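Local coordinates for salicylic acid-binding protein 2 (Nicotiana tabacum, PDB 1XKL), which hydrolyses methyl salicylate to salicylic acid and methanol, releasing the active hormone that switches on systemic acquired resistance in plant innate immunity, at residues N130-Q135 and A157-Q162; V102-F107 and M239-E244; L137-P142 and P178-M183. All coordinates share one frame; numbering follows the deposited sequence.

Contact 1. Residues N130-Q135 and A157-Q162. With STH (2-amino-4H-1,3-benzoxathiin-4-ol), chain E.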
loop_
_atom_site.group_PDB
_atom_site.type_symbol
_atom_site.label_atom_id
_atom_site.label_comp_id
_atom_site.label_asym_id
_atom_site.label_seq_id
_atom_site.Cartn_x
_atom_site.Cartn_y
_atom_site.Cartn_z
ATOM N N ASN A 130 -6.428 3.706 -31.690
ATOM C CA ASN A 130 -6.753 2.289 -31.727
ATOM C C ASN A 130 -6.156 1.614 -30.491
ATOM O O ASN A 130 -6.549 0.504 -30.137
ATOM C CB ASN A 130 -6.185 1.638 -32.991
ATOM C CG ASN A 130 -6.859 0.310 -33.318
ATOM O OD1 ASN A 130 -8.056 0.271 -33.613
ATOM N ND2 ASN A 130 -6.097 -0.785 -33.265
ATOM N N TRP A 131 -5.215 2.293 -29.835
ATOM C CA TRP A 131 -4.548 1.744 -28.653
ATOM C C TRP A 131 -5.356 1.830 -27.365
ATOM O O TRP A 131 -5.063 1.130 -26.391
ATOM C CB TRP A 131 -3.192 2.424 -28.438
ATOM C CG TRP A 131 -2.194 2.110 -29.510
ATOM C CD1 TRP A 131 -1.773 2.940 -30.510
ATOM C CD2 TRP A 131 -1.520 0.863 -29.712
ATOM N NE1 TRP A 131 -0.879 2.287 -31.325
ATOM C CE2 TRP A 131 -0.705 1.010 -30.858
ATOM C CE3 TRP A 131 -1.525 -0.367 -29.037
ATOM C CZ2 TRP A 131 0.098 -0.026 -31.347
ATOM C CZ3 TRP A 131 -0.726 -1.398 -29.525
ATOM C CH2 TRP A 131 0.077 -1.217 -30.671
ATOM N N LEU A 132 -6.362 2.695 -27.361
ATOM C CA LEU A 132 -7.223 2.879 -26.202
ATOM C C LEU A 132 -6.444 3.114 -24.913
ATOM O O LEU A 132 -5.667 4.060 -24.812
ATOM C CB LEU A 132 -8.156 1.673 -26.040
ATOM C CG LEU A 132 -9.177 1.432 -27.155
ATOM C CD1 LEU A 132 -10.094 0.281 -26.780
ATOM C CD2 LEU A 132 -9.987 2.689 -27.395
ATOM N N ASP A 133 -6.643 2.247 -23.929
ATOM C CA ASP A 133 -5.966 2.411 -22.652
ATOM C C ASP A 133 -4.623 1.702 -22.549
ATOM O O ASP A 133 -4.153 1.427 -21.447
ATOM C CB ASP A 133 -6.876 1.932 -21.525
ATOM C CG ASP A 133 -7.268 0.483 -21.679
ATOM O OD1 ASP A 133 -7.929 -0.049 -20.766
ATOM O OD2 ASP A 133 -6.916 -0.124 -22.715
ATOM N N THR A 134 -4.003 1.403 -23.685
ATOM C CA THR A 134 -2.707 0.735 -23.678
ATOM C C THR A 134 -1.629 1.692 -23.166
ATOM O O THR A 134 -1.627 2.870 -23.517
ATOM C CB THR A 134 -2.328 0.259 -25.086
ATOM O OG1 THR A 134 -3.271 -0.727 -25.525
ATOM C CG2 THR A 134 -0.933 -0.338 -25.084
ATOM N N GLN A 135 -0.714 1.184 -22.344
ATOM C CA GLN A 135 0.349 2.005 -21.776
ATOM C C GLN A 135 1.708 1.874 -22.444
ATOM O O GLN A 135 2.248 0.779 -22.577
ATOM C CB GLN A 135 0.545 1.694 -20.294
ATOM C CG GLN A 135 -0.584 2.104 -19.377
ATOM C CD GLN A 135 -0.156 2.063 -17.920
ATOM O OE1 GLN A 135 0.723 2.827 -17.497
ATOM N NE2 GLN A 135 -0.762 1.165 -17.147
ATOM N N ALA A 157 -10.595 -5.882 -24.460
ATOM C CA ALA A 157 -12.007 -6.161 -24.703
ATOM C C ALA A 157 -12.581 -5.683 -26.032
ATOM O O ALA A 157 -13.428 -6.355 -26.614
ATOM C CB ALA A 157 -12.837 -5.600 -23.562
ATOM N N HIS A 158 -12.121 -4.526 -26.502
ATOM C CA HIS A 158 -12.633 -3.943 -27.735
ATOM C C HIS A 158 -11.768 -4.100 -28.981
ATOM O O HIS A 158 -12.251 -3.916 -30.099
ATOM C CB HIS A 158 -12.921 -2.454 -27.514
ATOM C CG HIS A 158 -14.058 -2.188 -26.578
ATOM N ND1 HIS A 158 -13.878 -1.857 -25.248
ATOM C CD2 HIS A 158 -15.397 -2.200 -26.780
ATOM C CE1 HIS A 158 -15.055 -1.675 -24.678
ATOM N NE2 HIS A 158 -15.995 -1.878 -25.587
ATOM N N LYS A 159 -10.497 -4.436 -28.805
ATOM C CA LYS A 159 -9.621 -4.576 -29.957
ATOM C C LYS A 159 -9.039 -5.970 -30.136
ATOM O O LYS A 159 -8.614 -6.333 -31.235
ATOM C CB LYS A 159 -8.484 -3.558 -29.868
ATOM C CG LYS A 159 -8.950 -2.110 -29.816
ATOM C CD LYS A 159 -9.682 -1.706 -31.085
ATOM C CE LYS A 159 -9.934 -0.205 -31.122
ATOM N NZ LYS A 159 -10.613 0.220 -32.375
ATOM N N LEU A 160 -9.031 -6.761 -29.073
ATOM C CA LEU A 160 -8.460 -8.091 -29.175
ATOM C C LEU A 160 -9.426 -9.252 -28.918
ATOM O O LEU A 160 -9.382 -10.266 -29.616
ATOM C CB LEU A 160 -7.254 -8.199 -28.230
ATOM C CG LEU A 160 -6.063 -7.242 -28.418
ATOM C CD1 LEU A 160 -4.855 -7.778 -27.643
ATOM C CD2 LEU A 160 -5.716 -7.118 -29.879
ATOM N N TYR A 161 -10.307 -9.088 -27.937
ATOM C CA TYR A 161 -11.250 -10.138 -27.560
ATOM C C TYR A 161 -12.725 -9.810 -27.836
ATOM O O TYR A 161 -13.608 -10.405 -27.221
ATOM C CB TYR A 161 -11.095 -10.440 -26.059
ATOM C CG TYR A 161 -9.737 -10.976 -25.629
ATOM C CD1 TYR A 161 -8.579 -10.205 -25.755
ATOM C CD2 TYR A 161 -9.611 -12.266 -25.115
ATOM C CE1 TYR A 161 -7.325 -10.710 -25.385
ATOM C CE2 TYR A 161 -8.363 -12.780 -24.743
ATOM C CZ TYR A 161 -7.227 -12.000 -24.884
ATOM O OH TYR A 161 -5.995 -12.521 -24.558
ATOM N N GLN A 162 -13.004 -8.897 -28.764
ATOM C CA GLN A 162 -14.392 -8.516 -29.012
ATOM C C GLN A 162 -15.321 -9.685 -29.381
ATOM O O GLN A 162 -16.538 -9.581 -29.229
ATOM C CB GLN A 162 -14.471 -7.380 -30.065
ATOM C CG GLN A 162 -14.529 -7.773 -31.543
ATOM C CD GLN A 162 -13.179 -8.086 -32.147
ATOM O OE1 GLN A 162 -12.144 -7.960 -31.495
ATOM N NE2 GLN A 162 -13.183 -8.510 -33.403
HETATM C C8 STH E . 1.450 -7.347 -30.620
HETATM O O8 STH E . 2.716 -6.885 -30.806
HETATM C C1 STH E . 0.255 -6.543 -31.008
HETATM C C2 STH E . -1.104 -7.092 -30.777
HETATM C C3 STH E . -2.243 -6.322 -31.147
HETATM C C4 STH E . -2.080 -5.019 -31.714
HETATM C C5 STH E . -0.775 -4.479 -31.934
HETATM C C6 STH E . 0.371 -5.220 -31.577
HETATM C C7 STH E . -0.197 -9.275 -30.180
HETATM O O2 STH E . -1.300 -8.385 -30.224
HETATM N N7 STH E . -0.414 -10.164 -29.137
HETATM S S7 STH E . 1.276 -8.627 -30.069
#

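Contact 2. Residues V102-F107 and M239-E244. With STH (2-amino-4H-1,3-benzoxathiin-4-ol), chain E.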
loop_
_atom_site.group_PDB
_atom_site.type_symbol
_atom_site.label_atom_id
_atom_site.label_comp_id
_atom_site.label_asym_id
_atom_site.label_seq_id
_atom_site.Cartn_x
_atom_site.Cartn_y
_atom_site.Cartn_z
ATOM N N VAL A 102 4.214 -20.809 -39.372
ATOM C CA VAL A 102 2.848 -20.328 -39.484
ATOM C C VAL A 102 2.683 -19.012 -38.732
ATOM O O VAL A 102 3.016 -18.915 -37.542
ATOM C CB VAL A 102 1.853 -21.373 -38.912
ATOM C CG1 VAL A 102 0.421 -20.921 -39.144
ATOM C CG2 VAL A 102 2.095 -22.720 -39.574
ATOM N N PHE A 103 2.177 -18.004 -39.436
ATOM C CA PHE A 103 1.956 -16.688 -38.862
ATOM C C PHE A 103 0.469 -16.444 -38.681
ATOM O O PHE A 103 -0.248 -16.157 -39.638
ATOM C CB PHE A 103 2.583 -15.597 -39.757
ATOM C CG PHE A 103 4.084 -15.712 -39.895
ATOM C CD1 PHE A 103 4.649 -16.628 -40.775
ATOM C CD2 PHE A 103 4.929 -14.931 -39.105
ATOM C CE1 PHE A 103 6.033 -16.768 -40.864
ATOM C CE2 PHE A 103 6.311 -15.064 -39.186
ATOM C CZ PHE A 103 6.863 -15.983 -40.063
ATOM N N LEU A 104 0.010 -16.579 -37.443
ATOM C CA LEU A 104 -1.399 -16.387 -37.115
ATOM C C LEU A 104 -1.622 -14.930 -36.740
ATOM O O LEU A 104 -1.181 -14.488 -35.678
ATOM C CB LEU A 104 -1.786 -17.292 -35.938
ATOM C CG LEU A 104 -3.181 -17.112 -35.357
ATOM C CD1 LEU A 104 -4.244 -17.505 -36.395
ATOM C CD2 LEU A 104 -3.306 -17.988 -34.108
ATOM N N ALA A 105 -2.301 -14.192 -37.617
ATOM C CA ALA A 105 -2.581 -12.781 -37.399
ATOM C C ALA A 105 -1.363 -12.169 -36.711
ATOM O O ALA A 105 -1.478 -11.459 -35.718
ATOM C CB ALA A 105 -3.818 -12.620 -36.531
ATOM N N ALA A 106 -0.198 -12.468 -37.268
ATOM C CA ALA A 106 1.073 -12.023 -36.743
ATOM C C ALA A 106 1.764 -10.958 -37.578
ATOM O O ALA A 106 1.260 -10.510 -38.620
ATOM C CB ALA A 106 2.001 -13.223 -36.617
ATOM N N PHE A 107 2.929 -10.550 -37.086
ATOM C CA PHE A 107 3.770 -9.600 -37.789
ATOM C C PHE A 107 4.773 -10.517 -38.458
ATOM O O PHE A 107 5.483 -11.264 -37.787
ATOM C CB PHE A 107 4.487 -8.663 -36.816
ATOM C CG PHE A 107 3.604 -7.598 -36.240
ATOM C CD1 PHE A 107 3.459 -7.474 -34.860
ATOM C CD2 PHE A 107 2.925 -6.709 -37.074
ATOM C CE1 PHE A 107 2.652 -6.483 -34.316
ATOM C CE2 PHE A 107 2.113 -5.710 -36.541
ATOM C CZ PHE A 107 1.975 -5.594 -35.156
HETATM N N MSE A 239 -7.700 -13.119 -31.273
HETATM C CA MSE A 239 -7.386 -14.305 -30.470
HETATM C C MSE A 239 -8.049 -15.570 -31.008
HETATM O O MSE A 239 -8.855 -16.210 -30.323
HETATM C CB MSE A 239 -7.820 -14.071 -29.020
HETATM C CG MSE A 239 -6.677 -13.858 -28.034
HETATM SE SE MSE A 239 -5.480 -12.415 -28.513
HETATM C CE MSE A 239 -6.793 -11.091 -28.906
ATOM N N ALA A 240 -7.692 -15.939 -32.232
ATOM C CA ALA A 240 -8.266 -17.110 -32.873
ATOM C C ALA A 240 -8.158 -18.397 -32.051
ATOM O O ALA A 240 -9.061 -19.229 -32.102
ATOM C CB ALA A 240 -7.622 -17.310 -34.247
HETATM N N MSE A 241 -7.071 -18.568 -31.297
HETATM C CA MSE A 241 -6.899 -19.791 -30.509
HETATM C C MSE A 241 -7.865 -19.878 -29.335
HETATM O O MSE A 241 -7.958 -20.913 -28.668
HETATM C CB MSE A 241 -5.457 -19.934 -29.995
HETATM C CG MSE A 241 -5.078 -18.997 -28.864
HETATM SE SE MSE A 241 -4.718 -17.192 -29.490
HETATM C CE MSE A 241 -2.811 -17.356 -29.709
ATOM N N LEU A 242 -8.579 -18.784 -29.095
ATOM C CA LEU A 242 -9.553 -18.707 -28.023
ATOM C C LEU A 242 -10.987 -18.706 -28.553
ATOM O O LEU A 242 -11.840 -19.395 -28.008
ATOM C CB LEU A 242 -9.313 -17.456 -27.176
ATOM C CG LEU A 242 -7.995 -17.419 -26.397
ATOM C CD1 LEU A 242 -7.922 -16.109 -25.639
ATOM C CD2 LEU A 242 -7.905 -18.608 -25.428
ATOM N N CYS A 243 -11.261 -17.953 -29.618
ATOM C CA CYS A 243 -12.621 -17.925 -30.157
ATOM C C CYS A 243 -12.904 -19.016 -31.196
ATOM O O CYS A 243 -14.057 -19.396 -31.399
ATOM C CB CYS A 243 -12.940 -16.552 -30.752
ATOM S SG CYS A 243 -11.829 -16.040 -32.075
ATOM N N GLU A 244 -11.865 -19.523 -31.851
ATOM C CA GLU A 244 -12.045 -20.571 -32.858
ATOM C C GLU A 244 -10.928 -21.615 -32.810
ATOM O O GLU A 244 -10.296 -21.901 -33.825
ATOM C CB GLU A 244 -12.090 -19.949 -34.257
ATOM C CG GLU A 244 -13.159 -18.879 -34.445
ATOM C CD GLU A 244 -14.569 -19.440 -34.438
ATOM O OE1 GLU A 244 -15.527 -18.636 -34.493
ATOM O OE2 GLU A 244 -14.722 -20.681 -34.381
HETATM C C8 STH E . 1.450 -7.347 -30.620
HETATM O O8 STH E . 2.716 -6.885 -30.806
HETATM C C1 STH E . 0.255 -6.543 -31.008
HETATM C C2 STH E . -1.104 -7.092 -30.777
HETATM C C3 STH E . -2.243 -6.322 -31.147
HETATM C C4 STH E . -2.080 -5.019 -31.714
HETATM C C5 STH E . -0.775 -4.479 -31.934
HETATM C C6 STH E . 0.371 -5.220 -31.577
HETATM C C7 STH E . -0.197 -9.275 -30.180
HETATM O O2 STH E . -1.300 -8.385 -30.224
HETATM N N7 STH E . -0.414 -10.164 -29.137
HETATM S S7 STH E . 1.276 -8.627 -30.069
#

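Contact 3. Residues L137-P142 and P178-M183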
loop_
_atom_site.group_PDB
_atom_site.type_symbol
_atom_site.label_atom_id
_atom_site.label_comp_id
_atom_site.label_asym_id
_atom_site.label_seq_id
_atom_site.Cartn_x
_atom_site.Cartn_y
_atom_site.Cartn_z
ATOM N N LEU A 137 5.358 3.145 -21.798
ATOM C CA LEU A 137 6.277 3.799 -20.867
ATOM C C LEU A 137 7.735 3.591 -21.259
ATOM O O LEU A 137 8.116 2.526 -21.742
ATOM C CB LEU A 137 6.049 3.271 -19.447
ATOM C CG LEU A 137 4.622 3.378 -18.893
ATOM C CD1 LEU A 137 4.508 2.551 -17.626
ATOM C CD2 LEU A 137 4.267 4.838 -18.630
ATOM N N PRO A 138 8.575 4.620 -21.069
ATOM C CA PRO A 138 9.994 4.513 -21.410
ATOM C C PRO A 138 10.758 3.891 -20.255
ATOM O O PRO A 138 10.462 4.171 -19.096
ATOM C CB PRO A 138 10.396 5.963 -21.636
ATOM C CG PRO A 138 9.593 6.672 -20.588
ATOM C CD PRO A 138 8.225 6.013 -20.727
ATOM N N TYR A 139 11.726 3.036 -20.557
ATOM C CA TYR A 139 12.514 2.428 -19.501
ATOM C C TYR A 139 13.974 2.362 -19.913
ATOM O O TYR A 139 14.792 1.729 -19.251
ATOM C CB TYR A 139 11.987 1.027 -19.142
ATOM C CG TYR A 139 12.137 -0.031 -20.212
ATOM C CD1 TYR A 139 11.149 -0.230 -21.177
ATOM C CD2 TYR A 139 13.254 -0.864 -20.229
ATOM C CE1 TYR A 139 11.271 -1.247 -22.134
ATOM C CE2 TYR A 139 13.389 -1.873 -21.172
ATOM C CZ TYR A 139 12.394 -2.064 -22.121
ATOM O OH TYR A 139 12.538 -3.082 -23.042
ATOM N N GLY A 140 14.295 3.038 -21.010
ATOM C CA GLY A 140 15.662 3.055 -21.492
ATOM C C GLY A 140 16.365 4.345 -21.106
ATOM O O GLY A 140 15.725 5.388 -20.980
ATOM N N SER A 141 17.680 4.289 -20.916
ATOM C CA SER A 141 18.424 5.483 -20.550
ATOM C C SER A 141 18.353 6.496 -21.692
ATOM O O SER A 141 18.057 6.141 -22.838
ATOM C CB SER A 141 19.885 5.133 -20.226
ATOM O OG SER A 141 20.531 4.500 -21.317
ATOM N N PRO A 142 18.625 7.775 -21.393
ATOM C CA PRO A 142 18.587 8.844 -22.396
ATOM C C PRO A 142 19.348 8.589 -23.703
ATOM O O PRO A 142 18.916 9.042 -24.768
ATOM C CB PRO A 142 19.120 10.056 -21.628
ATOM C CG PRO A 142 19.981 9.439 -20.554
ATOM C CD PRO A 142 19.121 8.288 -20.104
ATOM N N PRO A 178 3.402 -6.454 -19.147
ATOM C CA PRO A 178 3.988 -5.505 -20.095
ATOM C C PRO A 178 5.027 -6.157 -20.998
ATOM O O PRO A 178 5.716 -7.084 -20.585
ATOM C CB PRO A 178 4.595 -4.432 -19.188
ATOM C CG PRO A 178 4.905 -5.187 -17.912
ATOM C CD PRO A 178 3.703 -6.086 -17.751
ATOM N N SER A 179 5.114 -5.710 -22.245
ATOM C CA SER A 179 6.130 -6.253 -23.133
ATOM C C SER A 179 6.725 -5.094 -23.928
ATOM O O SER A 179 6.870 -3.993 -23.390
ATOM C CB SER A 179 5.564 -7.355 -24.054
ATOM O OG SER A 179 4.817 -6.852 -25.141
ATOM N N SER A 180 7.049 -5.313 -25.195
ATOM C CA SER A 180 7.658 -4.255 -25.997
ATOM C C SER A 180 7.624 -4.672 -27.453
ATOM O O SER A 180 7.529 -5.859 -27.748
ATOM C CB SER A 180 9.110 -4.059 -25.530
ATOM O OG SER A 180 9.812 -3.094 -26.292
ATOM N N LEU A 181 7.665 -3.703 -28.363
ATOM C CA LEU A 181 7.686 -4.020 -29.787
ATOM C C LEU A 181 9.148 -4.023 -30.202
ATOM O O LEU A 181 9.482 -4.389 -31.325
ATOM C CB LEU A 181 6.921 -2.971 -30.600
ATOM C CG LEU A 181 5.406 -2.911 -30.409
ATOM C CD1 LEU A 181 4.804 -1.823 -31.290
ATOM C CD2 LEU A 181 4.806 -4.264 -30.756
ATOM N N PHE A 182 10.012 -3.603 -29.275
ATOM C CA PHE A 182 11.452 -3.547 -29.514
ATOM C C PHE A 182 11.811 -2.752 -30.778
ATOM O O PHE A 182 12.733 -3.113 -31.508
ATOM C CB PHE A 182 12.009 -4.973 -29.600
ATOM C CG PHE A 182 11.797 -5.774 -28.344
ATOM C CD1 PHE A 182 12.597 -5.562 -27.221
ATOM C CD2 PHE A 182 10.746 -6.682 -28.255
ATOM C CE1 PHE A 182 12.348 -6.241 -26.024
ATOM C CE2 PHE A 182 10.487 -7.364 -27.066
ATOM C CZ PHE A 182 11.289 -7.142 -25.948
HETATM N N MSE A 183 11.072 -1.672 -31.019
HETATM C CA MSE A 183 11.287 -0.805 -32.175
HETATM C C MSE A 183 12.742 -0.362 -32.270
HETATM O O MSE A 183 13.377 -0.507 -33.314
HETATM C CB MSE A 183 10.409 0.444 -32.067
HETATM C CG MSE A 183 8.920 0.182 -31.934
HETATM SE SE MSE A 183 8.094 -0.366 -33.583
HETATM C CE MSE A 183 7.638 1.375 -34.278
HETATM O O HOH W 1 12.267 -2.159 -25.944
#

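Contact 1. Residues N130-Q135 and A157-Q162
The ammonium of Lys159 comes in tilted above the plane of the Asn130 carboxamide: NZ lies 2.8 Å from Asn130 OD1 but 39° out of the carbonyl plane, so the hydrogen bond bypasses the lone pairs. With CG of Asn130 anti to the backbone N (chi1 -161°), the amide is turned beside its own carbonyl carbon, where OD1 can meet the lysine. The lysine chain kinks at chi2 and then runs extended, which lays CD and CE alongside the same oxygen. At the edge of the Trp131 indole, in its plane, sits Thr134 OG1. The ligand STH approaches this ring obliquely, with its C5 3.6 Å from Trp131 CH2. Phe136 meets the indole edge-to-face, while Phe155 meets it with planes about 20° apart.

A second, apolar patch is carried by Leu132, whose CD1 reaches Lys159 CG and His158 CB, each at 4.0 Å; it crosses both side chains at about a right angle. Leu132 is presented by a type II' beta turn from Trp131 to Thr134. Trp131 O is gripped twice by the residue that closes the turn: Thr134 OG1 donates to it at 2.7 Å, in the carbonyl plane and on a lone pair, and Thr134 N adds a bond of 2.9 Å. Asp133 ties the turn to helix 153-160 by accepting from the backbone N of Lys154 and Phe155.

On the ligand side, Leu160 CD2 comes within 3.8 Å of STH C3, so both segments contribute to the pocket wall. Lys159 itself is a salicylate-binding residue. The arrangement, a loop clamped at the surface to a short helix, is consistent with the cap that covers the substrate pocket in alpha/beta hydrolases such as the methylesterases.

Contact 2. Residues V102-F107 and M239-E244
The carbonyl O of selenomethionine Met239 is gripped by two backbone amides, Leu242 N at 2.9 Å and Cys243 N at 3.1 Å, which winds up the short helix 240-243 that Leu104 packs against. Met239 is its N-cap, and Glu244 N closes the next turn onto Ala240 O.

Across the contact the meeting is wholly apolar and small, about 100 Å² with both sides summed. Leu104, at the end of strand 98-104, sends one methyl to each of two neighbours: CD1 rests 4.0 Å from Ala240 CB, and CD2 lies more loosely, 4.5 Å from CE of selenomethionine Met241. A first torsion of 173° sets CG of the leucine beside the carbonyl carbon, which places CD1 against Ala240 and CD2 facing Met241 CE. Leu248 of helix 245-258 touches both Leu104 and Met241, and His80 does so from strand 75-80.

This is the core of the alpha/beta hydrolase fold near its catalytic end. Strand 98-104 runs parallel to strand 75-80, which leads into the nucleophile Ser81, and helix 240-243 starts just after His238 of the charge relay system.

Beyond Leu104 the chain leaves the sheet through Ala105, which has positive phi and psi, and turns toward the pocket. Ala106 O accepts hydrogen bonds from Tyr204 OH and Gln221 NE2. Phe107 then brings its ring edge to the ligand: STH O8 lies in the ring plane, 3.5 Å from Phe107 CE1, and STH C6 lies 3.8 Å from Phe107 CE1. Tyr122 meets the phenylalanine edge-to-face.

Contact 3. Residues L137-P142 and P178-M183
Polar linkage between Tyr139 and Ser180 runs through one water, which donates to both hydroxyl oxygens, at 3.1 Å to Tyr139 OH and 2.6 Å to Ser180 OG. The two oxygens themselves stay 4.2 Å apart. Each has a further partner in the protein: Tyr139 OH is hydrogen-bonded to Leu52 O, and Ser180 OG to Thr147 O.

Within 178-183, Ser180 OG also accepts from Phe182 N at 3.0 Å, with an N-H...O angle of 153°, forming an ST turn. The serine hydroxyl stands anti to its own amide (chi1 177°), which swings it to the carbonyl side where the nitrogen two residues on can reach it.

Contacts round the Phe182 ring form a second group. Ser180 CB, within 178-183, lies over the centre of one face, 3.7 Å above the plane. From the other segment only Tyr139 OH approaches, obliquely, 4.3 Å from Phe182 CE1; Tyr58 meets the ring with planes about 30° apart.

The water bridge thus joins the hairpin of the presumed cap to a loop that lines the pocket, for Leu181 touches the bound STH. Leu137 and Pro138 end strand 135-138, and Tyr139 begins the connection from it to antiparallel strand 147-150. The loop 178-183 follows helix 166-175, lies against strand 147-150 through Ser179 and Leu181, and places Phe182 at the N-cap position of helix 183-188.

From the N terminus, contact 2 opens first, at 102-107 on a central strand, and closes last, at 239-244, so its long loop encloses both other contacts. Inside it, contact 1 joins 130-135 to 157-162 and contact 3 joins 137-142 to 178-183. These two cross, since each has one segment between the ends of the other, and their first segments adjoin along strand 135-138. Together they interlock the hairpin, loops and helices of the probable cap, whereas contact 2 ties the core sheet to the chain after the catalytic histidine. The two parts meet where Tyr161 packs on Met239 and Leu242, and all three contacts have a residue at the bound ligand: Trp131 and Leu160, Phe107, and Leu181.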